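Local coordinates for acetyl-CoA hydrolase/transferase family protein (Porphyromonas gingivalis, PDB 2NVV), which probably hydrolyses acetyl-CoA or transfers CoA between acetate and another carboxylic acid, through a glutamyl-CoA thioester, and binds zinc between its two subunits, at residues E355-G360 and P407-H412; T27-P32 and P138-G143; I341-G346 and T383-V388; F301-S306 and L329-E334. All coordinates share one frame; numbering follows the deposited sequence.

Contact 1 (E355-G360 and P407-H412); sequences EADIFG and PMVAHH. With ZN (zinc ion), chain H.
Asp357 and Met408, a selenomethionine, bring the two backbones to 5.0 Å between their CA atoms. Residues 355-357 form a short strand, and a type I turn from Asp357 to Gly360 closes it; 407-412 is irregular chain running on from strand 405-406, the parallel neighbour of 355-357. Beyond that strand, acidic side chains take over the pairing. Asp357 turns its carboxylate across the gap (chi1 62°), and OD2 accepts from Val409 N through its anti lone pair at 3.2 Å. OD1 faces back to Phe359 N at 2.9 Å, making an Asx turn, and also receives Asn361. Glu355, extended beyond CG, lays CG against Val409 CG1 at 3.8 Å; its OE2 accepts from Ala410 N at 2.9 Å, the donor standing above the carboxylate plane. Asn363 gives that oxygen a second donor. Val409 is thus wedged between the two acids: CG1 packs on the strand backbone, while CG2 lies over the centre of the His412 ring, which stacks on His412 of the second subunit. The His411 ring leads away from 355-360 to the zinc, bound through NE2 at 2.3 Å with Asp413, two waters, and Glu416 and His417 of the second subunit. Two buried carboxylates thus take the N-H groups of Val409 and Ala410 just ahead of His411, consistent with a well-ordered approach to this intersubunit zinc.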
loop_
_atom_site.group_PDB
_atom_site.type_symbol
_atom_site.label_atom_id
_atom_site.label_comp_id
_atom_site.label_asym_id
_atom_site.label_seq_id
_atom_site.Cartn_x
_atom_site.Cartn_y
_atom_site.Cartn_z
ATOM N N GLU A 355 -17.598 3.454 3.998
ATOM C CA GLU A 355 -17.631 3.855 5.386
ATOM C C GLU A 355 -16.197 4.135 5.853
ATOM O O GLU A 355 -15.231 3.718 5.218
ATOM C CB GLU A 355 -18.271 2.761 6.235
ATOM C CG GLU A 355 -17.365 1.595 6.588
ATOM C CD GLU A 355 -18.087 0.551 7.414
ATOM O OE1 GLU A 355 -19.148 0.877 7.989
ATOM O OE2 GLU A 355 -17.598 -0.593 7.498
ATOM N N ALA A 356 -16.069 4.864 6.953
ATOM C CA ALA A 356 -14.767 5.201 7.516
ATOM C C ALA A 356 -14.907 5.178 9.026
ATOM O O ALA A 356 -16.013 5.336 9.539
ATOM C CB ALA A 356 -14.344 6.594 7.056
ATOM N N ASP A 357 -13.814 4.954 9.745
ATOM C CA ASP A 357 -13.904 4.979 11.199
ATOM C C ASP A 357 -13.115 6.161 11.739
ATOM O O ASP A 357 -12.326 6.782 11.025
ATOM C CB ASP A 357 -13.441 3.659 11.846
ATOM C CG ASP A 357 -11.990 3.328 11.572
ATOM O OD1 ASP A 357 -11.146 4.245 11.590
ATOM O OD2 ASP A 357 -11.694 2.130 11.360
ATOM N N ILE A 358 -13.342 6.471 13.005
ATOM C CA ILE A 358 -12.700 7.606 13.662
ATOM C C ILE A 358 -11.176 7.595 13.728
ATOM O O ILE A 358 -10.566 8.562 14.182
ATOM C CB ILE A 358 -13.287 7.789 15.093
ATOM C CG1 ILE A 358 -13.248 6.461 15.854
ATOM C CG2 ILE A 358 -14.738 8.288 14.994
ATOM C CD1 ILE A 358 -13.812 6.525 17.277
ATOM N N PHE A 359 -10.546 6.518 13.269
ATOM C CA PHE A 359 -9.096 6.472 13.304
ATOM C C PHE A 359 -8.456 6.598 11.926
ATOM O O PHE A 359 -7.239 6.430 11.771
ATOM C CB PHE A 359 -8.641 5.206 14.020
ATOM C CG PHE A 359 -9.109 5.139 15.436
ATOM C CD1 PHE A 359 -10.118 4.255 15.808
ATOM C CD2 PHE A 359 -8.601 6.022 16.389
ATOM C CE1 PHE A 359 -10.628 4.257 17.120
ATOM C CE2 PHE A 359 -9.099 6.035 17.695
ATOM C CZ PHE A 359 -10.118 5.149 18.060
ATOM N N GLY A 360 -9.284 6.903 10.928
ATOM C CA GLY A 360 -8.791 7.090 9.572
ATOM C C GLY A 360 -8.727 5.884 8.666
ATOM O O GLY A 360 -8.097 5.940 7.611
ATOM N N PRO A 407 -17.176 3.338 14.722
ATOM C CA PRO A 407 -16.058 3.130 15.650
ATOM C C PRO A 407 -14.912 2.393 14.957
ATOM O O PRO A 407 -13.751 2.789 15.070
ATOM C CB PRO A 407 -16.688 2.301 16.766
ATOM C CG PRO A 407 -18.112 2.799 16.785
ATOM C CD PRO A 407 -18.450 2.891 15.318
HETATM N N MSE A 408 -15.254 1.316 14.251
HETATM C CA MSE A 408 -14.289 0.516 13.501
HETATM C C MSE A 408 -14.952 0.066 12.209
HETATM O O MSE A 408 -16.117 -0.322 12.222
HETATM C CB MSE A 408 -13.860 -0.717 14.292
HETATM C CG MSE A 408 -12.706 -1.472 13.650
HETATM SE SE MSE A 408 -12.372 -3.244 14.403
HETATM C CE MSE A 408 -11.212 -2.786 15.893
ATOM N N VAL A 409 -14.222 0.135 11.092
ATOM C CA VAL A 409 -14.784 -0.291 9.809
ATOM C C VAL A 409 -14.923 -1.822 9.790
ATOM O O VAL A 409 -14.008 -2.542 10.198
ATOM C CB VAL A 409 -13.912 0.172 8.590
ATOM C CG1 VAL A 409 -14.015 1.672 8.405
ATOM C CG2 VAL A 409 -12.476 -0.226 8.783
ATOM N N ALA A 410 -16.077 -2.301 9.322
ATOM C CA ALA A 410 -16.365 -3.728 9.243
ATOM C C ALA A 410 -15.455 -4.453 8.255
ATOM O O ALA A 410 -15.441 -5.681 8.203
ATOM C CB ALA A 410 -17.820 -3.945 8.866
ATOM N N HIS A 411 -14.703 -3.684 7.475
ATOM C CA HIS A 411 -13.780 -4.239 6.494
ATOM C C HIS A 411 -12.731 -3.189 6.186
ATOM O O HIS A 411 -13.071 -2.083 5.779
ATOM C CB HIS A 411 -14.508 -4.604 5.203
ATOM C CG HIS A 411 -13.636 -5.290 4.200
ATOM N ND1 HIS A 411 -13.237 -6.602 4.339
ATOM C CD2 HIS A 411 -13.053 -4.837 3.065
ATOM C CE1 HIS A 411 -12.447 -6.928 3.332
ATOM N NE2 HIS A 411 -12.319 -5.876 2.547
ATOM N N HIS A 412 -11.461 -3.530 6.377
ATOM C CA HIS A 412 -10.378 -2.592 6.123
ATOM C C HIS A 412 -9.760 -2.717 4.732
ATOM O O HIS A 412 -9.200 -3.748 4.375
ATOM C CB HIS A 412 -9.269 -2.762 7.164
ATOM C CG HIS A 412 -9.686 -2.436 8.566
ATOM N ND1 HIS A 412 -9.074 -1.450 9.316
ATOM C CD2 HIS A 412 -10.639 -2.975 9.360
ATOM C CE1 HIS A 412 -9.636 -1.395 10.510
ATOM N NE2 HIS A 412 -10.588 -2.309 10.564
HETATM ZN ZN ZN H . -10.604 -5.874 0.970
HETATM O O HOH W 1 -8.865 -5.473 2.220
HETATM O O HOH W 2 -12.435 -6.003 -0.561
#

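Contact 2 (T27-P32 and P138-G143); sequences TPAGNP and PTTGVG
Gly30 and Gly141 meet almost backbone to backbone, their CA atoms 4.1 Å apart, and this is the dense part of the contact. With no side chain on either residue, the peptides come together directly: Ala29 O faces Gly141 CA at 3.5 Å in a CA-H...O contact, and Gly30 CA lies 3.6 Å from Gly141 N. Thr139 and Thr140 both bring OG1 up to Gly30. The polar partner of the Thr139 hydroxyl is Glu126, while Thr140 OG1 also lies 3.2 Å from Ala29 CB. Gly30 takes the third place of a type II turn from Pro28 to Asn31, closed by Asn31 N to Pro28 O at 3.1 Å, and has a positive phi (82°), as that place favours. The start of 27-32 is looser: Thr27, partly exposed, and Pro28, exposed, touch nothing of 138-143. There Thr27 OG1 accepts from Ala29 N at 3.2 Å in an ST turn and also bonds Ser308 OG. In the fold, 27-32 links strand 20-23 to helix 35-47; the loop 138-143 links strand 135-137 to helix 145-151, while Thr140 also rests on Ile314 and Tyr318 of helix 311-318 and shares a backbone bond with Leu307.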
loop_
_atom_site.group_PDB
_atom_site.type_symbol
_atom_site.label_atom_id
_atom_site.label_comp_id
_atom_site.label_asym_id
_atom_site.label_seq_id
_atom_site.Cartn_x
_atom_site.Cartn_y
_atom_site.Cartn_z
ATOM N N THR A 27 -13.723 -1.042 -17.731
ATOM C CA THR A 27 -15.099 -0.617 -17.499
ATOM C C THR A 27 -15.719 -1.071 -18.813
ATOM O O THR A 27 -14.992 -1.452 -19.726
ATOM C CB THR A 27 -15.290 0.926 -17.364
ATOM O OG1 THR A 27 -15.330 1.529 -18.662
ATOM C CG2 THR A 27 -14.178 1.544 -16.538
ATOM N N PRO A 28 -17.056 -1.048 -18.938
ATOM C CA PRO A 28 -17.661 -1.481 -20.202
ATOM C C PRO A 28 -16.868 -1.017 -21.424
ATOM O O PRO A 28 -16.732 -1.755 -22.400
ATOM C CB PRO A 28 -19.047 -0.860 -20.143
ATOM C CG PRO A 28 -19.374 -0.975 -18.713
ATOM C CD PRO A 28 -18.086 -0.528 -18.024
ATOM N N ALA A 29 -16.341 0.200 -21.361
ATOM C CA ALA A 29 -15.558 0.768 -22.462
ATOM C C ALA A 29 -14.379 -0.126 -22.889
ATOM O O ALA A 29 -13.557 -0.526 -22.053
ATOM C CB ALA A 29 -15.047 2.161 -22.071
ATOM N N GLY A 30 -14.307 -0.430 -24.187
ATOM C CA GLY A 30 -13.228 -1.255 -24.718
ATOM C C GLY A 30 -13.405 -2.757 -24.573
ATOM O O GLY A 30 -12.511 -3.520 -24.912
ATOM N N ASN A 31 -14.566 -3.175 -24.078
ATOM C CA ASN A 31 -14.878 -4.584 -23.865
ATOM C C ASN A 31 -15.693 -5.211 -24.982
ATOM O O ASN A 31 -16.499 -4.543 -25.625
ATOM C CB ASN A 31 -15.665 -4.748 -22.565
ATOM C CG ASN A 31 -14.779 -4.919 -21.360
ATOM O OD1 ASN A 31 -14.320 -6.018 -21.060
ATOM N ND2 ASN A 31 -14.522 -3.829 -20.667
ATOM N N PRO A 32 -15.492 -6.518 -25.226
ATOM C CA PRO A 32 -16.240 -7.216 -26.268
ATOM C C PRO A 32 -17.711 -7.231 -25.825
ATOM O O PRO A 32 -17.990 -7.353 -24.633
ATOM C CB PRO A 32 -15.590 -8.600 -26.278
ATOM C CG PRO A 32 -15.122 -8.763 -24.860
ATOM C CD PRO A 32 -14.517 -7.421 -24.595
ATOM N N PRO A 138 -7.039 -0.647 -30.034
ATOM C CA PRO A 138 -8.090 -0.729 -29.017
ATOM C C PRO A 138 -9.132 0.356 -29.232
ATOM O O PRO A 138 -8.953 1.235 -30.077
ATOM C CB PRO A 138 -7.338 -0.497 -27.704
ATOM C CG PRO A 138 -5.905 -0.702 -28.043
ATOM C CD PRO A 138 -5.783 -0.179 -29.433
ATOM N N THR A 139 -10.216 0.304 -28.466
ATOM C CA THR A 139 -11.241 1.315 -28.589
ATOM C C THR A 139 -11.135 2.311 -27.449
ATOM O O THR A 139 -10.165 3.060 -27.365
ATOM C CB THR A 139 -12.658 0.713 -28.632
ATOM O OG1 THR A 139 -12.833 -0.196 -27.545
ATOM C CG2 THR A 139 -12.881 -0.012 -29.938
ATOM N N THR A 140 -12.110 2.306 -26.549
ATOM C CA THR A 140 -12.122 3.276 -25.459
ATOM C C THR A 140 -11.594 2.845 -24.086
ATOM O O THR A 140 -11.635 3.631 -23.143
ATOM C CB THR A 140 -13.549 3.844 -25.301
ATOM O OG1 THR A 140 -14.487 2.763 -25.197
ATOM C CG2 THR A 140 -13.905 4.711 -26.506
ATOM N N GLY A 141 -11.098 1.614 -23.974
ATOM C CA GLY A 141 -10.575 1.138 -22.705
ATOM C C GLY A 141 -9.394 0.230 -22.945
ATOM O O GLY A 141 -9.447 -0.585 -23.851
ATOM N N VAL A 142 -8.330 0.349 -22.153
ATOM C CA VAL A 142 -7.149 -0.498 -22.351
ATOM C C VAL A 142 -7.041 -1.680 -21.389
ATOM O O VAL A 142 -6.903 -2.816 -21.818
ATOM C CB VAL A 142 -5.841 0.327 -22.273
ATOM C CG1 VAL A 142 -4.645 -0.565 -22.636
ATOM C CG2 VAL A 142 -5.920 1.518 -23.237
ATOM N N GLY A 143 -7.090 -1.412 -20.091
ATOM C CA GLY A 143 -7.009 -2.474 -19.106
ATOM C C GLY A 143 -5.723 -3.275 -19.147
ATOM O O GLY A 143 -4.634 -2.730 -18.957
#

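Contact 3 (I341-G346 and T383-V388); sequences IVRRLG and TRNSYV
The Tyr387 ring meets Gly346 obliquely, CD2 lying 3.7 Å from Gly346 CA, while aromatic residues of the second subunit supply its ring partners: Tyr114 stacks on it, and Phe116 meets it with the planes at about 85°. With CG anti to the backbone N (chi1 -164°), the ring swings past the end of helix 339-345, and Tyr387 CB rests against Gly346 O at 3.3 Å. Further back, aliphatic carbons of the helix pack on the backbone and CB of Asn385. Val342 directs CG1 at the backbone of Asn385, 3.9 Å from its C atom, and Arg343 CB packs on Asn385 CB at 4.0 Å. Asn385 O lies over Arg343 CA at 3.4 Å in a CA-H...O contact. Arg343 then runs on in an extended chain to the second subunit, where NH2 is bonded to Ser106 O. Gly346, with positive phi (69°), is the C-prime residue of a Schellman motif that ends the helix, Val347 N reaching back to Val342 O and Gly346 N weakly to Arg343 O. Both segments lead into adjacent parallel strands, 348-352 and 389-392, and a backbone bond joins Tyr387 with Val347: neighbouring helix-to-strand connections of this kind are characteristic of Rossmann-like alpha/beta folds, the clan to which the domain belongs.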
loop_
_atom_site.group_PDB
_atom_site.type_symbol
_atom_site.label_atom_id
_atom_site.label_comp_id
_atom_site.label_asym_id
_atom_site.label_seq_id
_atom_site.Cartn_x
_atom_site.Cartn_y
_atom_site.Cartn_z
ATOM N N ILE A 341 4.812 5.781 -11.045
ATOM C CA ILE A 341 4.374 6.994 -11.727
ATOM C C ILE A 341 3.581 7.919 -10.811
ATOM O O ILE A 341 3.812 9.131 -10.781
ATOM C CB ILE A 341 3.471 6.688 -12.944
ATOM C CG1 ILE A 341 4.053 5.551 -13.797
ATOM C CG2 ILE A 341 3.316 7.949 -13.779
ATOM C CD1 ILE A 341 5.551 5.601 -13.967
ATOM N N VAL A 342 2.635 7.336 -10.083
ATOM C CA VAL A 342 1.786 8.079 -9.168
ATOM C C VAL A 342 2.610 8.888 -8.163
ATOM O O VAL A 342 2.424 10.098 -8.018
ATOM C CB VAL A 342 0.834 7.119 -8.413
ATOM C CG1 VAL A 342 0.020 7.867 -7.384
ATOM C CG2 VAL A 342 -0.102 6.442 -9.396
ATOM N N ARG A 343 3.531 8.214 -7.481
ATOM C CA ARG A 343 4.377 8.869 -6.490
ATOM C C ARG A 343 5.372 9.859 -7.090
ATOM O O ARG A 343 5.626 10.912 -6.515
ATOM C CB ARG A 343 5.119 7.818 -5.665
ATOM C CG ARG A 343 5.961 8.399 -4.543
ATOM C CD ARG A 343 6.148 7.412 -3.408
ATOM N NE ARG A 343 7.320 7.750 -2.617
ATOM C CZ ARG A 343 7.682 7.127 -1.503
ATOM N NH1 ARG A 343 6.952 6.128 -1.025
ATOM N NH2 ARG A 343 8.809 7.479 -0.887
ATOM N N ARG A 344 5.947 9.528 -8.240
ATOM C CA ARG A 344 6.887 10.441 -8.881
ATOM C C ARG A 344 6.210 11.750 -9.302
ATOM O O ARG A 344 6.753 12.822 -9.041
ATOM C CB ARG A 344 7.513 9.799 -10.113
ATOM C CG ARG A 344 8.446 10.734 -10.890
ATOM C CD ARG A 344 8.985 10.035 -12.136
ATOM N NE ARG A 344 9.585 8.740 -11.811
ATOM C CZ ARG A 344 9.589 7.690 -12.628
ATOM N NH1 ARG A 344 9.028 7.777 -13.822
ATOM N NH2 ARG A 344 10.145 6.548 -12.243
ATOM N N LEU A 345 5.038 11.657 -9.941
ATOM C CA LEU A 345 4.304 12.837 -10.401
ATOM C C LEU A 345 3.618 13.588 -9.279
ATOM O O LEU A 345 3.191 14.723 -9.464
ATOM C CB LEU A 345 3.234 12.469 -11.432
ATOM C CG LEU A 345 3.563 11.650 -12.678
ATOM C CD1 LEU A 345 2.313 11.575 -13.535
ATOM C CD2 LEU A 345 4.695 12.282 -13.456
ATOM N N GLY A 346 3.507 12.955 -8.120
ATOM C CA GLY A 346 2.850 13.600 -6.999
ATOM C C GLY A 346 1.360 13.735 -7.255
ATOM O O GLY A 346 0.748 14.775 -6.981
ATOM N N THR A 383 -4.257 5.894 -3.493
ATOM C CA THR A 383 -4.203 6.341 -2.097
ATOM C C THR A 383 -2.830 6.155 -1.453
ATOM O O THR A 383 -2.246 7.100 -0.917
ATOM C CB THR A 383 -5.218 5.580 -1.221
ATOM O OG1 THR A 383 -6.542 5.812 -1.709
ATOM C CG2 THR A 383 -5.125 6.036 0.209
ATOM N N ARG A 384 -2.334 4.923 -1.509
ATOM C CA ARG A 384 -1.051 4.580 -0.920
ATOM C C ARG A 384 0.126 5.434 -1.387
ATOM O O ARG A 384 0.973 5.811 -0.574
ATOM C CB ARG A 384 -0.738 3.103 -1.166
ATOM C CG ARG A 384 0.660 2.686 -0.724
ATOM C CD ARG A 384 0.836 2.799 0.778
ATOM N NE ARG A 384 0.303 1.625 1.473
ATOM C CZ ARG A 384 0.958 0.471 1.611
ATOM N NH1 ARG A 384 0.397 -0.545 2.257
ATOM N NH2 ARG A 384 2.183 0.342 1.121
ATOM N N ASN A 385 0.173 5.763 -2.676
ATOM C CA ASN A 385 1.294 6.534 -3.209
ATOM C C ASN A 385 1.067 7.993 -3.593
ATOM O O ASN A 385 1.993 8.657 -4.047
ATOM C CB ASN A 385 1.886 5.796 -4.404
ATOM C CG ASN A 385 2.223 4.349 -4.081
ATOM O OD1 ASN A 385 1.502 3.423 -4.473
ATOM N ND2 ASN A 385 3.310 4.146 -3.349
ATOM N N SER A 386 -0.145 8.502 -3.392
ATOM C CA SER A 386 -0.440 9.884 -3.744
ATOM C C SER A 386 0.301 10.909 -2.893
ATOM O O SER A 386 0.739 10.618 -1.777
ATOM C CB SER A 386 -1.929 10.166 -3.621
ATOM O OG SER A 386 -2.318 10.083 -2.267
ATOM N N TYR A 387 0.414 12.119 -3.438
ATOM C CA TYR A 387 1.072 13.238 -2.776
ATOM C C TYR A 387 0.303 13.452 -1.486
ATOM O O TYR A 387 0.887 13.623 -0.423
ATOM C CB TYR A 387 0.982 14.471 -3.679
ATOM C CG TYR A 387 1.910 15.597 -3.320
ATOM C CD1 TYR A 387 1.514 16.596 -2.440
ATOM C CD2 TYR A 387 3.165 15.698 -3.910
ATOM C CE1 TYR A 387 2.347 17.679 -2.164
ATOM C CE2 TYR A 387 4.007 16.773 -3.642
ATOM C CZ TYR A 387 3.594 17.762 -2.772
ATOM O OH TYR A 387 4.416 18.835 -2.513
ATOM N N VAL A 388 -1.020 13.444 -1.601
ATOM C CA VAL A 388 -1.922 13.585 -0.460
ATOM C C VAL A 388 -3.137 12.762 -0.850
ATOM O O VAL A 388 -3.700 12.972 -1.923
ATOM C CB VAL A 388 -2.411 15.040 -0.232
ATOM C CG1 VAL A 388 -3.003 15.163 1.171
ATOM C CG2 VAL A 388 -1.289 16.019 -0.410
#

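Contact 4 (F301-S306 and L329-E334); sequences FASGCS and LLRPQE
Ser303 beside Leu329 and Gly304 beside Leu330 are paired in a parallel beta ladder, where strand 299-304, the middle one of a three-stranded sheet, meets edge strand 328-330. Leu329 is gripped at both ends: its N donates to Ala302 O at 2.9 Å, and its O accepts from Gly304 N at 3.0 Å. One step on, Arg331 N donates to Gly304 O at 2.7 Å, 163° at the hydrogen, so the pairing carries one residue past the end of strand 328-330. Ser303 and Leu329 share a face of the sheet. There Ser303 OG, anti to its backbone N (chi1 -179°), meets the Arg331 guanidinium at its edge and takes NE at 2.7 Å, only 5° out of plane; Leu329 CD2 sits over one face of the guanidinium, toward its rim, and NH1 is held by the carbonyls of Pro190 and Asp192. Phe301 slants across Leu329, its CZ 3.4 Å from Leu329 CB. The chain between the two strands carries helices 311-318 and 321-324, making the unit a beta-alpha-beta crossover. On the face of Leu330, CD2 rests 3.8 Å from Ser306 C. Past the ladder the two segments part: 329-334 passes Pro332, at the N-cap, into helix 333-336, whose Gln333 presents CB to Cys305 SG at 3.8 Å and reaches away with NE2 to the carbonyls of Gly60 and Leu105. Cys305 sits about 5 Å, side chain to side chain, from Glu284, the predicted residue of the glutamyl-CoA thioester.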
loop_
_atom_site.group_PDB
_atom_site.type_symbol
_atom_site.label_atom_id
_atom_site.label_comp_id
_atom_site.label_asym_id
_atom_site.label_seq_id
_atom_site.Cartn_x
_atom_site.Cartn_y
_atom_site.Cartn_z
ATOM N N PHE A 301 -5.179 18.273 -20.039
ATOM C CA PHE A 301 -4.876 16.959 -20.587
ATOM C C PHE A 301 -5.438 15.887 -19.661
ATOM O O PHE A 301 -5.667 16.129 -18.474
ATOM C CB PHE A 301 -3.352 16.816 -20.684
ATOM C CG PHE A 301 -2.893 15.489 -21.191
ATOM C CD1 PHE A 301 -2.847 15.228 -22.554
ATOM C CD2 PHE A 301 -2.538 14.480 -20.301
ATOM C CE1 PHE A 301 -2.456 13.973 -23.023
ATOM C CE2 PHE A 301 -2.148 13.228 -20.764
ATOM C CZ PHE A 301 -2.109 12.974 -22.121
ATOM N N ALA A 302 -5.672 14.702 -20.202
ATOM C CA ALA A 302 -6.182 13.625 -19.387
ATOM C C ALA A 302 -5.526 12.282 -19.694
ATOM O O ALA A 302 -5.578 11.793 -20.813
ATOM C CB ALA A 302 -7.680 13.511 -19.546
ATOM N N SER A 303 -4.890 11.703 -18.684
ATOM C CA SER A 303 -4.283 10.400 -18.822
ATOM C C SER A 303 -5.208 9.456 -18.066
ATOM O O SER A 303 -5.701 9.800 -16.999
ATOM C CB SER A 303 -2.899 10.377 -18.192
ATOM O OG SER A 303 -2.295 9.097 -18.342
ATOM N N GLY A 304 -5.464 8.283 -18.624
ATOM C CA GLY A 304 -6.332 7.336 -17.958
ATOM C C GLY A 304 -6.195 5.950 -18.552
ATOM O O GLY A 304 -5.299 5.697 -19.354
ATOM N N CYS A 305 -7.082 5.046 -18.158
ATOM C CA CYS A 305 -7.058 3.686 -18.676
ATOM C C CYS A 305 -8.248 3.487 -19.597
ATOM O O CYS A 305 -8.275 2.571 -20.409
ATOM C CB CYS A 305 -7.126 2.678 -17.534
ATOM S SG CYS A 305 -6.796 0.990 -18.038
ATOM N N SER A 306 -9.242 4.355 -19.461
ATOM C CA SER A 306 -10.429 4.265 -20.295
ATOM C C SER A 306 -11.120 5.609 -20.418
ATOM O O SER A 306 -10.997 6.474 -19.556
ATOM C CB SER A 306 -11.423 3.271 -19.703
ATOM O OG SER A 306 -12.080 3.842 -18.582
ATOM N N LEU A 329 -5.050 10.551 -23.423
ATOM C CA LEU A 329 -4.119 9.451 -23.640
ATOM C C LEU A 329 -4.560 8.284 -22.773
ATOM O O LEU A 329 -4.707 8.440 -21.562
ATOM C CB LEU A 329 -2.697 9.864 -23.266
ATOM C CG LEU A 329 -1.573 8.913 -23.686
ATOM C CD1 LEU A 329 -1.521 8.787 -25.208
ATOM C CD2 LEU A 329 -0.265 9.451 -23.158
ATOM N N LEU A 330 -4.794 7.129 -23.397
ATOM C CA LEU A 330 -5.222 5.944 -22.665
ATOM C C LEU A 330 -4.071 4.949 -22.523
ATOM O O LEU A 330 -3.390 4.623 -23.500
ATOM C CB LEU A 330 -6.413 5.291 -23.367
ATOM C CG LEU A 330 -7.636 6.186 -23.587
ATOM C CD1 LEU A 330 -8.760 5.366 -24.171
ATOM C CD2 LEU A 330 -8.077 6.793 -22.284
ATOM N N ARG A 331 -3.871 4.468 -21.297
ATOM C CA ARG A 331 -2.792 3.534 -20.989
ATOM C C ARG A 331 -3.307 2.253 -20.329
ATOM O O ARG A 331 -4.450 2.190 -19.858
ATOM C CB ARG A 331 -1.796 4.189 -20.027
ATOM C CG ARG A 331 -1.356 5.608 -20.370
ATOM C CD ARG A 331 -0.664 6.221 -19.160
ATOM N NE ARG A 331 -0.265 7.614 -19.346
ATOM C CZ ARG A 331 0.835 7.994 -19.989
ATOM N NH1 ARG A 331 1.125 9.285 -20.112
ATOM N NH2 ARG A 331 1.654 7.084 -20.509
ATOM N N PRO A 332 -2.467 1.203 -20.299
ATOM C CA PRO A 332 -2.891 -0.049 -19.667
ATOM C C PRO A 332 -2.905 0.294 -18.188
ATOM O O PRO A 332 -2.164 1.166 -17.771
ATOM C CB PRO A 332 -1.760 -1.015 -20.022
ATOM C CG PRO A 332 -1.192 -0.441 -21.298
ATOM C CD PRO A 332 -1.174 1.028 -20.984
ATOM N N GLN A 333 -3.735 -0.377 -17.397
ATOM C CA GLN A 333 -3.819 -0.082 -15.965
ATOM C C GLN A 333 -2.481 -0.322 -15.263
ATOM O O GLN A 333 -2.238 0.164 -14.153
ATOM C CB GLN A 333 -4.932 -0.918 -15.321
ATOM C CG GLN A 333 -4.718 -2.418 -15.364
ATOM C CD GLN A 333 -6.014 -3.181 -15.155
ATOM O OE1 GLN A 333 -6.926 -3.102 -15.980
ATOM N NE2 GLN A 333 -6.108 -3.914 -14.054
ATOM N N GLU A 334 -1.601 -1.066 -15.917
ATOM C CA GLU A 334 -0.292 -1.321 -15.345
ATOM C C GLU A 334 0.451 -0.003 -15.250
ATOM O O GLU A 334 1.295 0.181 -14.384
ATOM C CB GLU A 334 0.492 -2.305 -16.217
ATOM C CG GLU A 334 1.982 -2.334 -15.927
ATOM C CD GLU A 334 2.648 -3.625 -16.369
ATOM O OE1 GLU A 334 2.297 -4.157 -17.448
ATOM O OE2 GLU A 334 3.536 -4.102 -15.631
#

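Overall arrangement
Along the chain contact 2 closes first, then contact 4, after which contacts 3 and 1 interleave, their four segments alternating within the C-terminal domain of the family. Contacts 2 and 4 are neighbours, with centres about 11 Å apart: probable hydrogen bonds from Val142 N to Cys305 O (2.8 Å) and Gln333 N to Gly143 O (3.0 Å) join loop 138-143 to the end of strand 299-304 and the start of helix 333-336, near the predicted catalytic glutamate. Contact 3 follows directly, since helix 333-336 leads into helix 339-345, its centre about 16 Å from that of contact 4. Contact 1 lies about 34 Å, centre to centre, from contact 2, across the chain's centre. Contacts 1 and 3 both meet the second subunit, whereas contacts 2 and 4 stay within one chain.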